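Local coordinates for protein BT_4661 (Bacteroides thetaiotaomicron, PDB 4AK2) that probably binds heparin and heparan sulphate at the cell surface as a SusE-like protein of a heparin utilisation locus, seen here as its ligand-binding domain, at residues Y9-N14 with T19-Y24. Residues are numbered along the deposited sequence; the frame is centred on the assembly and turned at random.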
loop_
_atom_site.group_PDB
_atom_site.type_symbol
_atom_site.label_atom_id
_atom_site.label_comp_id
_atom_site.label_asym_id
_atom_site.label_seq_id
_atom_site.Cartn_x
_atom_site.Cartn_y
_atom_site.Cartn_z
ATOM N N TYR A 9 16.467 11.779 -4.104
ATOM C CA TYR A 9 15.250 11.111 -4.610
ATOM C C TYR A 9 15.425 10.631 -6.049
ATOM O O TYR A 9 16.253 11.182 -6.806
ATOM C CB TYR A 9 13.957 11.978 -4.467
ATOM C CG TYR A 9 13.905 13.104 -5.473
ATOM C CD1 TYR A 9 13.386 12.898 -6.755
ATOM C CD2 TYR A 9 14.386 14.391 -5.155
ATOM C CE1 TYR A 9 13.348 13.926 -7.699
ATOM C CE2 TYR A 9 14.356 15.418 -6.093
ATOM C CZ TYR A 9 13.827 15.198 -7.347
ATOM O OH TYR A 9 13.795 16.212 -8.252
ATOM N N PHE A 10 14.573 9.673 -6.438
ATOM C CA PHE A 10 14.242 9.419 -7.831
ATOM C C PHE A 10 12.737 9.278 -7.883
ATOM O O PHE A 10 12.072 9.238 -6.808
ATOM C CB PHE A 10 14.930 8.114 -8.334
ATOM C CG PHE A 10 14.714 6.939 -7.445
ATOM C CD1 PHE A 10 13.575 6.148 -7.575
ATOM C CD2 PHE A 10 15.642 6.631 -6.466
ATOM C CE1 PHE A 10 13.367 5.034 -6.738
ATOM C CE2 PHE A 10 15.459 5.533 -5.612
ATOM C CZ PHE A 10 14.318 4.745 -5.752
ATOM N N ARG A 11 12.173 9.210 -9.088
ATOM C CA ARG A 11 10.741 8.935 -9.216
ATOM C C ARG A 11 10.541 8.031 -10.416
ATOM O O ARG A 11 11.186 8.247 -11.461
ATOM C CB ARG A 11 9.877 10.211 -9.420
ATOM C CG ARG A 11 10.116 11.292 -8.409
ATOM C CD ARG A 11 9.151 12.470 -8.555
ATOM N NE ARG A 11 9.455 13.482 -7.536
ATOM C CZ ARG A 11 9.941 14.696 -7.792
ATOM N NH1 ARG A 11 10.122 15.109 -9.044
ATOM N NH2 ARG A 11 10.241 15.510 -6.790
ATOM N N TYR A 12 9.571 7.135 -10.288
ATOM C CA TYR A 12 9.019 6.381 -11.378
ATOM C C TYR A 12 7.658 6.957 -11.844
ATOM O O TYR A 12 7.239 6.693 -12.970
ATOM C CB TYR A 12 8.788 4.941 -10.971
ATOM C CG TYR A 12 10.055 4.093 -10.937
ATOM C CD1 TYR A 12 10.930 4.173 -9.857
ATOM C CD2 TYR A 12 10.383 3.212 -11.991
ATOM C CE1 TYR A 12 12.082 3.409 -9.785
ATOM C CE2 TYR A 12 11.536 2.397 -11.909
ATOM C CZ TYR A 12 12.399 2.536 -10.829
ATOM O OH TYR A 12 13.540 1.765 -10.735
ATOM N N GLY A 13 6.963 7.731 -10.981
ATOM C CA GLY A 13 5.621 8.189 -11.355
ATOM C C GLY A 13 4.568 7.103 -11.297
ATOM O O GLY A 13 4.608 6.228 -10.441
ATOM N N ASN A 14 3.570 7.186 -12.150
ATOM C CA ASN A 14 2.439 6.273 -12.094
ATOM C C ASN A 14 1.861 6.176 -13.481
ATOM O O ASN A 14 2.096 7.066 -14.317
ATOM C CB ASN A 14 1.407 6.763 -11.078
ATOM C CG ASN A 14 0.706 8.039 -11.505
ATOM O OD1 ASN A 14 -0.244 8.023 -12.294
ATOM N ND2 ASN A 14 1.196 9.163 -10.968
ATOM N N THR A 19 -1.374 13.541 -11.505
ATOM C CA THR A 19 -0.316 14.528 -11.604
ATOM C C THR A 19 -0.484 15.576 -10.518
ATOM O O THR A 19 -1.603 15.753 -10.005
ATOM C CB THR A 19 -0.345 15.274 -12.948
ATOM O OG1 THR A 19 -1.617 15.905 -13.110
ATOM C CG2 THR A 19 -0.058 14.323 -14.105
ATOM N N PRO A 20 0.612 16.286 -10.152
ATOM C CA PRO A 20 1.987 15.989 -10.568
ATOM C C PRO A 20 2.436 14.715 -9.846
ATOM O O PRO A 20 1.906 14.373 -8.771
ATOM C CB PRO A 20 2.777 17.193 -10.078
ATOM C CG PRO A 20 2.004 17.647 -8.880
ATOM C CD PRO A 20 0.542 17.430 -9.212
ATOM N N ILE A 21 3.421 14.033 -10.427
ATOM C CA ILE A 21 3.746 12.697 -9.888
ATOM C C ILE A 21 4.283 12.698 -8.476
ATOM O O ILE A 21 4.103 11.733 -7.738
ATOM C CB ILE A 21 4.646 11.909 -10.825
ATOM C CG1 ILE A 21 6.029 12.554 -11.023
ATOM C CG2 ILE A 21 3.925 11.604 -12.110
ATOM C CD1 ILE A 21 7.048 11.601 -11.642
ATOM N N GLU A 22 4.892 13.805 -8.047
ATOM C CA GLU A 22 5.439 13.905 -6.703
ATOM C C GLU A 22 4.347 14.017 -5.625
ATOM O O GLU A 22 4.644 13.873 -4.440
ATOM C CB GLU A 22 6.422 15.073 -6.572
ATOM C CG GLU A 22 5.809 16.476 -6.691
ATOM C CD GLU A 22 5.774 17.005 -8.117
ATOM O OE1 GLU A 22 5.822 16.194 -9.076
ATOM O OE2 GLU A 22 5.712 18.253 -8.281
ATOM N N ASN A 23 3.092 14.218 -6.030
ATOM C CA ASN A 23 2.002 14.249 -5.067
ATOM C C ASN A 23 1.407 12.863 -4.786
ATOM O O ASN A 23 0.436 12.750 -4.023
ATOM C CB ASN A 23 0.871 15.204 -5.519
ATOM C CG ASN A 23 1.260 16.663 -5.379
ATOM O OD1 ASN A 23 2.360 16.971 -4.942
ATOM N ND2 ASN A 23 0.320 17.554 -5.673
ATOM N N TYR A 24 1.994 11.822 -5.403
ATOM C CA TYR A 24 1.487 10.434 -5.292
ATOM C C TYR A 24 2.657 9.491 -5.104
ATOM O O TYR A 24 3.771 9.800 -5.511
ATOM C CB TYR A 24 0.716 10.058 -6.561
ATOM C CG TYR A 24 -0.510 10.944 -6.729
ATOM C CD1 TYR A 24 -1.699 10.605 -6.093
ATOM C CD2 TYR A 24 -0.458 12.112 -7.522
ATOM C CE1 TYR A 24 -2.820 11.400 -6.191
ATOM C CE2 TYR A 24 -1.602 12.934 -7.645
ATOM C CZ TYR A 24 -2.774 12.565 -6.983
ATOM O OH TYR A 24 -3.882 13.343 -7.132
HETATM O O HOH W 1 3.305 9.163 -8.913
#
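Ile21 packs against Gly13 and the aliphatic part of Arg11. Ile21 CD1 reaches Gly13 CA at 3.7 Å and Arg11 CD at 3.8 Å, while Ile21 CG2 turns the other way along the chain and meets Asn14 ND2 at 3.8 Å. Gly13 has positive phi (74°), and a beta carbon on it would press on the Ile21 methyl.

The flat end of Arg11 is layered between two neighbours. With CG anti to its carbonyl carbon (chi1 -52°) and the chain extended from CG to NE, the guanidinium is carried out beside Glu22, whose CB sits over one face, off centre, with Arg11 NE to Glu22 CB 3.6 Å. The opposite face takes the Tyr9 ring, CE1 3.5 Å above the plane. The Glu22 chain bends at chi2, and its OE1 lies well out of the guanidinium plane, 4.4 Å from Arg11 NH1, with no N-H aimed at it; the opposite charges may attract but form no salt bridge. An alanine at Arg11 would probably uncover much of Ile21 CD1 and Glu22 CB, take away the guanidinium layered on the Tyr9 ring, and leave the Glu22 carboxylate without this nearby positive charge.

Polar linkage runs through one water, which accepts from Asn14 ND2 and lies within hydrogen-bonding distance of Ile21 O, both at 2.9 Å. Asn14 is also tied to the intervening loop, OD1 to Leu16 N and ND2 to Leu18 O. Asp26 grips the backbone N-H groups of Tyr12 and Gly13.

A cis peptide precedes Pro20, and the bonds Asn23 N to Pro20 O and Tyr24 N to Ile21 O close the 3-10 turn of residues 21-23. The arrangement is a surface loop folding back on its own strand: the connection between strands 10-11 and 27-30, beside the four-stranded mixed sheet of this SusE-like protein.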